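Lipoprotein (Mycoplasma mycoides subsp. capri, PDB 7ADK) probably acts as a serine protease of the PA clan that cleaves antibody heavy chains, in partnership with a separate immunoglobulin-binding protein. Local coordinates at residues S337-Q342 with I358-P363; S377-E382 with K399-K404; L601-Y606 with I707-L712. One frame throughout, in Å; residues are numbered along the deposited sequence.

In the fold
Contacts 1, 2 and 3 follow one another in series along the chain. The first two belong to a helical region inserted between strands 289-293 and 421-433 of the large antiparallel sheet. Contact 1 joins helices 329-345 and 361-375, and contact 2 lies between the end of helix 361-375 and the start of helix 402-412; their centres are about 28 Å apart. Contact 3 is on the other side of the chain's centre, about 52 Å from contact 2 and about 67 Å from contact 1, centre to centre. It fastens a loop leading to strand 712-714 of the mixed sheet. The first two contacts thus shape a peripheral helical projection; the third lies buried within the probable peptidase body.

Contact 1: residues S337-Q342 with I358-P363; sequences SAQLTQ and ISQTQP
Hydrogen-bonded glutamine side chains join the two arms of this helical hairpin, in which helix 329-345 and helix 361-375 run in opposite senses: Ala338 pairs with Gln362 and Gln342 with Gln360 as the nearest CA atoms. Gln342 OE1, the central acceptor, takes one bond from Gln360 NE2 at 2.8 Å and a second from Gln362 NE2 at 3.1 Å, the latter the straighter, with an N-H...O angle of 165°. Both donors sit well above the plane of the Gln342 carbonyl, so neither uses a lone-pair direction. At the other end of the same amide, Gln342 NE2 donates to the backbone Ser359 O at 3.0 Å. That bond, too, comes in over the carbonyl rather than in its plane. With three bonds at its two ends, the buried Gln342 amide is fixed in rotation.

Gln360 NE2 bridges the two glutamines of the helix, since it also donates to Gln339 OE1 at 2.9 Å. The amides of Gln339 and Gln360 are nearly perpendicular (84°), and the Gln339 chain bends at its second torsion to bring its carbonyl across. Amide nitrogens lie against carbon on the flanks: Gln362 NE2 is 3.5 Å from Ala338 CB, and Gln339 NE2 rests beside CB and CG of Pro363.

Torsions place these groups. Gln342 reaches outward with an extended chain (chi2 172°), meeting Gln362 tip to tip, whereas Gln362 has its CG between the backbone N and the carbonyl carbon and folds again at the next bond. Behind them, the type I turn from Ile358 to Thr361 presents Ser359 and Gln360 to the helix. The turn is closed twice at one oxygen: Ile358 O accepts Thr361 N, and Thr361 OG1 at 2.6 Å, the hydroxyl lying almost along the C=O axis.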
loop_
_atom_site.group_PDB
_atom_site.type_symbol
_atom_site.label_atom_id
_atom_site.label_comp_id
_atom_site.label_asym_id
_atom_site.label_seq_id
_atom_site.Cartn_x
_atom_site.Cartn_y
_atom_site.Cartn_z
ATOM N N SER B 337 10.975 8.520 -33.630
ATOM C CA SER B 337 9.990 9.131 -32.723
ATOM C C SER B 337 9.990 10.668 -32.815
ATOM O O SER B 337 8.935 11.281 -32.980
ATOM C CB SER B 337 10.230 8.672 -31.280
ATOM O OG SER B 337 11.532 8.986 -30.830
ATOM N N ALA B 338 11.165 11.301 -32.775
ATOM C CA ALA B 338 11.306 12.749 -32.905
ATOM C C ALA B 338 10.850 13.242 -34.289
ATOM O O ALA B 338 10.107 14.216 -34.395
ATOM C CB ALA B 338 12.758 13.119 -32.610
ATOM N N GLN B 339 11.211 12.514 -35.346
ATOM C CA GLN B 339 10.726 12.718 -36.714
ATOM C C GLN B 339 9.187 12.669 -36.803
ATOM O O GLN B 339 8.607 13.541 -37.443
ATOM C CB GLN B 339 11.340 11.667 -37.646
ATOM C CG GLN B 339 12.857 11.794 -37.869
ATOM C CD GLN B 339 13.248 12.730 -39.006
ATOM O OE1 GLN B 339 12.502 13.583 -39.462
ATOM N NE2 GLN B 339 14.438 12.604 -39.516
ATOM N N LEU B 340 8.500 11.739 -36.127
ATOM C CA LEU B 340 7.034 11.676 -36.163
ATOM C C LEU B 340 6.352 12.906 -35.526
ATOM O O LEU B 340 5.233 13.257 -35.906
ATOM C CB LEU B 340 6.571 10.343 -35.558
ATOM C CG LEU B 340 5.050 10.101 -35.591
ATOM C CD1 LEU B 340 4.448 10.197 -36.984
ATOM C CD2 LEU B 340 4.731 8.723 -35.035
ATOM N N THR B 341 7.006 13.621 -34.606
ATOM C CA THR B 341 6.505 14.943 -34.181
ATOM C C THR B 341 6.586 15.950 -35.335
ATOM O O THR B 341 5.593 16.574 -35.697
ATOM C CB THR B 341 7.184 15.483 -32.905
ATOM O OG1 THR B 341 8.479 15.972 -33.141
ATOM C CG2 THR B 341 7.282 14.467 -31.779
ATOM N N GLN B 342 7.744 16.062 -35.989
ATOM C CA GLN B 342 7.969 17.028 -37.067
ATOM C C GLN B 342 7.165 16.688 -38.342
ATOM O O GLN B 342 6.692 17.597 -39.018
ATOM C CB GLN B 342 9.484 17.170 -37.307
ATOM C CG GLN B 342 10.166 17.863 -36.110
ATOM C CD GLN B 342 11.688 17.885 -36.148
ATOM O OE1 GLN B 342 12.357 16.993 -36.626
ATOM N NE2 GLN B 342 12.311 18.908 -35.632
ATOM N N ILE B 358 14.916 24.301 -39.705
ATOM C CA ILE B 358 16.089 24.502 -38.851
ATOM C C ILE B 358 16.048 23.510 -37.677
ATOM O O ILE B 358 17.070 22.932 -37.334
ATOM C CB ILE B 358 16.185 25.979 -38.403
ATOM C CG1 ILE B 358 16.651 26.917 -39.544
ATOM C CG2 ILE B 358 17.190 26.154 -37.252
ATOM C CD1 ILE B 358 15.701 27.085 -40.717
ATOM N N SER B 359 14.873 23.230 -37.104
ATOM C CA SER B 359 14.709 22.170 -36.091
ATOM C C SER B 359 14.818 20.755 -36.682
ATOM O O SER B 359 15.148 19.813 -35.974
ATOM C CB SER B 359 13.396 22.347 -35.322
ATOM O OG SER B 359 12.272 21.933 -36.077
ATOM N N GLN B 360 14.649 20.583 -37.996
ATOM C CA GLN B 360 15.044 19.369 -38.717
ATOM C C GLN B 360 16.570 19.278 -38.955
ATOM O O GLN B 360 17.030 18.417 -39.700
ATOM C CB GLN B 360 14.227 19.220 -40.012
ATOM C CG GLN B 360 12.750 18.865 -39.771
ATOM C CD GLN B 360 12.460 17.434 -40.225
ATOM O OE1 GLN B 360 12.150 17.177 -41.380
ATOM N NE2 GLN B 360 12.581 16.461 -39.357
ATOM N N THR B 361 17.392 20.085 -38.276
ATOM C CA THR B 361 18.803 19.729 -38.012
ATOM C C THR B 361 18.953 18.712 -36.876
ATOM O O THR B 361 20.051 18.194 -36.691
ATOM C CB THR B 361 19.693 20.939 -37.702
ATOM O OG1 THR B 361 19.238 21.626 -36.561
ATOM C CG2 THR B 361 19.778 21.897 -38.889
ATOM N N GLN B 362 17.878 18.369 -36.151
ATOM C CA GLN B 362 17.913 17.322 -35.127
ATOM C C GLN B 362 18.365 15.941 -35.652
ATOM O O GLN B 362 19.187 15.335 -34.961
ATOM C CB GLN B 362 16.636 17.320 -34.266
ATOM C CG GLN B 362 15.336 16.765 -34.871
ATOM C CD GLN B 362 15.191 15.243 -34.861
ATOM O OE1 GLN B 362 16.017 14.486 -34.375
ATOM N NE2 GLN B 362 14.137 14.731 -35.441
ATOM N N PRO B 363 18.011 15.465 -36.873
ATOM C CA PRO B 363 18.738 14.361 -37.493
ATOM C C PRO B 363 20.182 14.742 -37.846
ATOM O O PRO B 363 21.122 14.080 -37.430
ATOM C CB PRO B 363 17.924 13.936 -38.718
ATOM C CG PRO B 363 17.143 15.190 -39.082
ATOM C CD PRO B 363 16.876 15.812 -37.718
#

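Contact 2: residues S377-E382 with K399-K404; sequences SKIESE and KEWQRK
Two orientations define this surface contact in the helical region between strands 289-293 and 421-433, where the loop after helix 361-375 meets the residues that lead into helix 402-412. In the first, Ile379 lies obliquely against the benzo side of the Trp401 indole. Ile379 CG1 comes to 3.6 Å from Trp401 CE3, and CG2 touches the same atom while also approaching Trp401 CB. Ile379 CG1 is anti to its backbone N (chi1 -163°), which sends this branch toward the indole while CG2 occupies the crowded position. Trp401 itself has CG anti to N and sits at the N-cap position, where its O accepts Lys404 N at 3.0 Å; Arg403 CB lies over one face of the indole, 3.4 Å above its plane.

In the second, two glutamates meet through their carbon chains and turn their carboxylates apart. Glu380 CB packs on Glu400 CB at 3.6 Å, and the backbones come close here. Glu400 folds at its second torsion so that OE1 reaches the backbone beside Glu380, 3.5 Å from Glu380 CA. Glu380 instead turns back upon its own loop: OE1 accepts Ile379 N at 3.0 Å in a nearly straight bond (170°), and OE2 takes a weak bond from Ser377 N. Its CG has the crowded first torsion, chi1 68°, which allows this return.

Behind the loop stands helix 299-313, whose Asp309 and Glu313 touch Ile379, and Ser381 OG hydrogen-bonds to Glu313 OE2.

No hydrogen bond or salt bridge crosses the pair, so cohesion rests on carbon packing. The carboxylate oxygens Glu380 OE1 and Glu400 OE1 stay 6.8 Å apart, and Glu400 OE2 faces the carbonyl Glu382 O, an environment that would tend to raise the pKa of Glu400.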
loop_
_atom_site.group_PDB
_atom_site.type_symbol
_atom_site.label_atom_id
_atom_site.label_comp_id
_atom_site.label_asym_id
_atom_site.label_seq_id
_atom_site.Cartn_x
_atom_site.Cartn_y
_atom_site.Cartn_z
ATOM N N SER B 377 36.014 2.925 -30.700
ATOM C CA SER B 377 35.703 1.660 -30.012
ATOM C C SER B 377 36.904 0.989 -29.315
ATOM O O SER B 377 36.987 -0.239 -29.239
ATOM C CB SER B 377 34.934 0.715 -30.940
ATOM O OG SER B 377 33.660 1.226 -31.236
ATOM N N LYS B 378 37.845 1.780 -28.795
ATOM C CA LYS B 378 39.033 1.291 -28.088
ATOM C C LYS B 378 38.739 0.829 -26.653
ATOM O O LYS B 378 39.235 -0.209 -26.213
ATOM C CB LYS B 378 40.082 2.397 -28.079
ATOM N N ILE B 379 37.871 1.556 -25.942
ATOM C CA ILE B 379 37.447 1.245 -24.563
ATOM C C ILE B 379 35.959 1.525 -24.297
ATOM O O ILE B 379 35.357 0.921 -23.414
ATOM C CB ILE B 379 38.386 1.960 -23.563
ATOM C CG1 ILE B 379 38.328 1.418 -22.122
ATOM C CG2 ILE B 379 38.122 3.468 -23.539
ATOM C CD1 ILE B 379 38.652 -0.060 -21.990
ATOM N N GLU B 380 35.330 2.376 -25.103
ATOM C CA GLU B 380 33.905 2.713 -25.118
ATOM C C GLU B 380 33.015 1.585 -25.686
ATOM O O GLU B 380 32.078 1.811 -26.442
ATOM C CB GLU B 380 33.722 4.070 -25.833
ATOM C CG GLU B 380 34.014 4.136 -27.340
ATOM C CD GLU B 380 35.471 4.395 -27.733
ATOM O OE1 GLU B 380 36.418 3.914 -27.080
ATOM O OE2 GLU B 380 35.664 5.010 -28.785
ATOM N N SER B 381 33.318 0.328 -25.369
ATOM C CA SER B 381 32.933 -0.896 -26.094
ATOM C C SER B 381 31.439 -1.291 -26.094
ATOM O O SER B 381 31.094 -2.394 -26.512
ATOM C CB SER B 381 33.778 -2.065 -25.570
ATOM O OG SER B 381 35.121 -1.679 -25.377
ATOM N N GLU B 382 30.530 -0.425 -25.643
ATOM C CA GLU B 382 29.072 -0.629 -25.665
ATOM C C GLU B 382 28.307 0.666 -25.959
ATOM O O GLU B 382 28.822 1.763 -25.766
ATOM C CB GLU B 382 28.573 -1.224 -24.338
ATOM C CG GLU B 382 28.832 -2.727 -24.173
ATOM C CD GLU B 382 28.130 -3.601 -25.217
ATOM O OE1 GLU B 382 28.468 -4.792 -25.316
ATOM O OE2 GLU B 382 27.232 -3.110 -25.931
ATOM N N LYS B 399 27.712 8.233 -20.436
ATOM C CA LYS B 399 29.105 8.397 -20.885
ATOM C C LYS B 399 29.891 7.080 -20.950
ATOM O O LYS B 399 29.430 6.021 -20.542
ATOM C CB LYS B 399 29.824 9.450 -20.021
ATOM C CG LYS B 399 29.324 10.871 -20.284
ATOM C CD LYS B 399 30.238 11.931 -19.681
ATOM C CE LYS B 399 29.764 13.323 -20.060
ATOM N NZ LYS B 399 30.674 14.377 -19.612
ATOM N N GLU B 400 31.084 7.134 -21.521
ATOM C CA GLU B 400 31.976 5.997 -21.754
ATOM C C GLU B 400 33.443 6.381 -21.469
ATOM O O GLU B 400 33.747 7.546 -21.260
ATOM C CB GLU B 400 31.777 5.492 -23.190
ATOM C CG GLU B 400 30.493 4.683 -23.443
ATOM C CD GLU B 400 30.474 3.295 -22.779
ATOM O OE1 GLU B 400 31.553 2.716 -22.548
ATOM O OE2 GLU B 400 29.386 2.726 -22.563
ATOM N N TRP B 401 34.347 5.402 -21.438
ATOM C CA TRP B 401 35.689 5.469 -20.843
ATOM C C TRP B 401 35.616 5.688 -19.330
ATOM O O TRP B 401 35.679 6.791 -18.803
ATOM C CB TRP B 401 36.682 6.372 -21.600
ATOM C CG TRP B 401 38.028 6.584 -20.956
ATOM C CD1 TRP B 401 38.635 7.784 -20.802
ATOM C CD2 TRP B 401 38.918 5.624 -20.290
ATOM N NE1 TRP B 401 39.852 7.626 -20.164
ATOM C CE2 TRP B 401 40.073 6.317 -19.819
ATOM C CE3 TRP B 401 38.860 4.243 -20.011
ATOM C CZ2 TRP B 401 41.120 5.669 -19.154
ATOM C CZ3 TRP B 401 39.882 3.591 -19.306
ATOM C CH2 TRP B 401 41.015 4.300 -18.886
ATOM N N GLN B 402 35.441 4.566 -18.625
ATOM C CA GLN B 402 35.029 4.564 -17.223
ATOM C C GLN B 402 35.991 5.274 -16.278
ATOM O O GLN B 402 35.526 5.857 -15.321
ATOM C CB GLN B 402 34.796 3.133 -16.718
ATOM C CG GLN B 402 33.743 2.333 -17.507
ATOM C CD GLN B 402 32.400 3.032 -17.682
ATOM O OE1 GLN B 402 31.768 2.920 -18.718
ATOM N NE2 GLN B 402 31.954 3.801 -16.723
ATOM N N ARG B 403 37.299 5.305 -16.530
ATOM C CA ARG B 403 38.253 6.023 -15.671
ATOM C C ARG B 403 38.131 7.556 -15.770
ATOM O O ARG B 403 38.515 8.245 -14.832
ATOM C CB ARG B 403 39.669 5.502 -15.938
ATOM C CG ARG B 403 40.624 5.692 -14.755
ATOM C CD ARG B 403 41.926 4.927 -14.985
ATOM N NE ARG B 403 42.906 5.171 -13.924
ATOM C CZ ARG B 403 43.028 4.557 -12.763
ATOM N NH1 ARG B 403 42.221 3.626 -12.361
ATOM N NH2 ARG B 403 43.996 4.869 -11.967
ATOM N N LYS B 404 37.538 8.096 -16.848
ATOM C CA LYS B 404 37.083 9.501 -16.945
ATOM C C LYS B 404 35.729 9.705 -16.247
ATOM O O LYS B 404 35.514 10.730 -15.610
ATOM C CB LYS B 404 37.040 9.925 -18.425
ATOM C CG LYS B 404 36.731 11.413 -18.632
ATOM C CD LYS B 404 36.622 11.812 -20.106
ATOM C CE LYS B 404 35.377 11.242 -20.770
ATOM N NZ LYS B 404 35.190 11.738 -22.143
#

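Contact 3: residues L601-Y606 with I707-L712; sequences LNEQTY and IDKPGL
Polar bonds hold the two ends of this buried contact. Lys709 NZ is gripped twice: Glu603 OE2 forms a salt bridge at 2.7 Å, and the backbone Leu601 O accepts at 2.8 Å from above its carbonyl plane. Further along, Tyr606 OH donates to Pro710 O at 2.7 Å, in the carbonyl plane and on a lone pair, with a C=O...O angle of 127°.

Contacts of the Tyr606 ring lie between them. The Lys709 chain, bent at its second torsion, slides past Tyr606 in the opposite direction, and its CD makes a CH-pi contact over one ring face, 4.2 Å from the centroid. Tyr606 CG is anti to its backbone N (chi1 -171°), which carries the ring across to the loop. From outside the two segments Phe697 also meets this ring, with the planes about 10° apart.

Apolar packing completes the contact. Leu712 CD1 approaches Tyr606 CD1 at 3.9 Å and also meets Leu601 CD2, while Tyr606 CZ packs on Pro710 CD.

The arrangement is a short helix, 603-606, locked onto a type II turn, Lys709-Leu712, with Gly711 at positive phi, where the chain enters strand 712-714 of the mixed sheet, consistent with the beta-rich body of a PA-clan peptidase.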
loop_
_atom_site.group_PDB
_atom_site.type_symbol
_atom_site.label_atom_id
_atom_site.label_comp_id
_atom_site.label_asym_id
_atom_site.label_seq_id
_atom_site.Cartn_x
_atom_site.Cartn_y
_atom_site.Cartn_z
ATOM N N LEU B 601 20.303 -30.242 13.843
ATOM C CA LEU B 601 20.794 -31.391 13.073
ATOM C C LEU B 601 20.480 -32.749 13.734
ATOM O O LEU B 601 20.343 -33.749 13.026
ATOM C CB LEU B 601 22.307 -31.212 12.863
ATOM C CG LEU B 601 22.645 -30.034 11.924
ATOM C CD1 LEU B 601 24.046 -29.535 12.211
ATOM C CD2 LEU B 601 22.580 -30.433 10.450
ATOM N N ASN B 602 20.323 -32.794 15.059
ATOM C CA ASN B 602 19.852 -33.982 15.767
ATOM C C ASN B 602 18.397 -34.301 15.392
ATOM O O ASN B 602 17.582 -33.401 15.205
ATOM C CB ASN B 602 19.990 -33.813 17.283
ATOM C CG ASN B 602 21.373 -33.572 17.852
ATOM O OD1 ASN B 602 21.521 -33.317 19.032
ATOM N ND2 ASN B 602 22.420 -33.621 17.071
ATOM N N GLU B 603 18.051 -35.580 15.270
ATOM C CA GLU B 603 16.766 -35.975 14.676
ATOM C C GLU B 603 15.545 -35.627 15.542
ATOM O O GLU B 603 14.495 -35.254 15.019
ATOM C CB GLU B 603 16.812 -37.475 14.339
ATOM C CG GLU B 603 15.742 -37.958 13.350
ATOM C CD GLU B 603 15.786 -37.234 11.999
ATOM O OE1 GLU B 603 14.737 -37.149 11.322
ATOM O OE2 GLU B 603 16.861 -36.745 11.592
ATOM N N GLN B 604 15.673 -35.692 16.867
ATOM C CA GLN B 604 14.600 -35.306 17.778
ATOM C C GLN B 604 14.362 -33.792 17.816
ATOM O O GLN B 604 13.270 -33.369 18.175
ATOM C CB GLN B 604 14.827 -35.898 19.181
ATOM C CG GLN B 604 15.785 -35.157 20.130
ATOM C CD GLN B 604 17.267 -35.271 19.794
ATOM O OE1 GLN B 604 17.685 -35.892 18.829
ATOM N NE2 GLN B 604 18.124 -34.669 20.578
ATOM N N THR B 605 15.341 -32.966 17.438
ATOM C CA THR B 605 15.127 -31.517 17.323
ATOM C C THR B 605 14.417 -31.174 16.029
ATOM O O THR B 605 13.417 -30.469 16.066
ATOM C CB THR B 605 16.414 -30.708 17.368
ATOM O OG1 THR B 605 17.212 -31.081 18.455
ATOM C CG2 THR B 605 16.131 -29.216 17.515
ATOM N N TYR B 606 14.896 -31.676 14.888
ATOM C CA TYR B 606 14.288 -31.367 13.597
ATOM C C TYR B 606 12.818 -31.792 13.555
ATOM O O TYR B 606 11.971 -31.053 13.062
ATOM C CB TYR B 606 15.105 -32.013 12.470
ATOM C CG TYR B 606 14.667 -31.559 11.092
ATOM C CD1 TYR B 606 15.094 -30.312 10.607
ATOM C CD2 TYR B 606 13.750 -32.316 10.348
ATOM C CE1 TYR B 606 14.566 -29.785 9.419
ATOM C CE2 TYR B 606 13.201 -31.788 9.169
ATOM C CZ TYR B 606 13.584 -30.510 8.725
ATOM O OH TYR B 606 12.972 -29.967 7.653
ATOM N N ILE B 707 19.818 -33.482 2.847
ATOM C CA ILE B 707 18.754 -33.851 1.919
ATOM C C ILE B 707 17.446 -34.317 2.569
ATOM O O ILE B 707 16.372 -33.885 2.166
ATOM C CB ILE B 707 19.365 -34.840 0.916
ATOM C CG1 ILE B 707 20.333 -34.108 -0.041
ATOM C CG2 ILE B 707 18.320 -35.631 0.158
ATOM C CD1 ILE B 707 19.930 -32.746 -0.582
ATOM N N ASP B 708 17.515 -35.124 3.617
ATOM C CA ASP B 708 16.359 -35.537 4.416
ATOM C C ASP B 708 15.912 -34.478 5.453
ATOM O O ASP B 708 15.126 -34.783 6.351
ATOM C CB ASP B 708 16.610 -36.926 5.022
ATOM C CG ASP B 708 17.758 -37.044 6.029
ATOM O OD1 ASP B 708 18.606 -36.139 6.152
ATOM O OD2 ASP B 708 17.826 -38.089 6.705
ATOM N N LYS B 709 16.391 -33.229 5.326
ATOM C CA LYS B 709 16.136 -32.094 6.225
ATOM C C LYS B 709 15.743 -30.853 5.406
ATOM O O LYS B 709 16.573 -29.966 5.205
ATOM C CB LYS B 709 17.377 -31.763 7.065
ATOM C CG LYS B 709 18.111 -32.873 7.797
ATOM C CD LYS B 709 17.526 -33.314 9.111
ATOM C CE LYS B 709 18.629 -34.012 9.889
ATOM N NZ LYS B 709 18.251 -34.415 11.242
ATOM N N PRO B 710 14.505 -30.752 4.896
ATOM C CA PRO B 710 14.110 -29.605 4.092
ATOM C C PRO B 710 14.372 -28.281 4.806
ATOM O O PRO B 710 14.107 -28.137 5.998
ATOM C CB PRO B 710 12.653 -29.805 3.687
ATOM C CG PRO B 710 12.158 -30.904 4.612
ATOM C CD PRO B 710 13.410 -31.695 4.983
ATOM N N GLY B 711 14.977 -27.354 4.079
ATOM C CA GLY B 711 15.458 -26.065 4.543
ATOM C C GLY B 711 16.634 -26.029 5.516
ATOM O O GLY B 711 16.839 -24.973 6.114
ATOM N N LEU B 712 17.433 -27.080 5.683
ATOM C CA LEU B 712 18.747 -26.994 6.335
ATOM C C LEU B 712 19.859 -26.978 5.289
ATOM O O LEU B 712 19.867 -27.758 4.327
ATOM C CB LEU B 712 19.016 -28.137 7.323
ATOM C CG LEU B 712 18.062 -28.303 8.513
ATOM C CD1 LEU B 712 18.684 -29.291 9.504
ATOM C CD2 LEU B 712 17.798 -27.023 9.290
#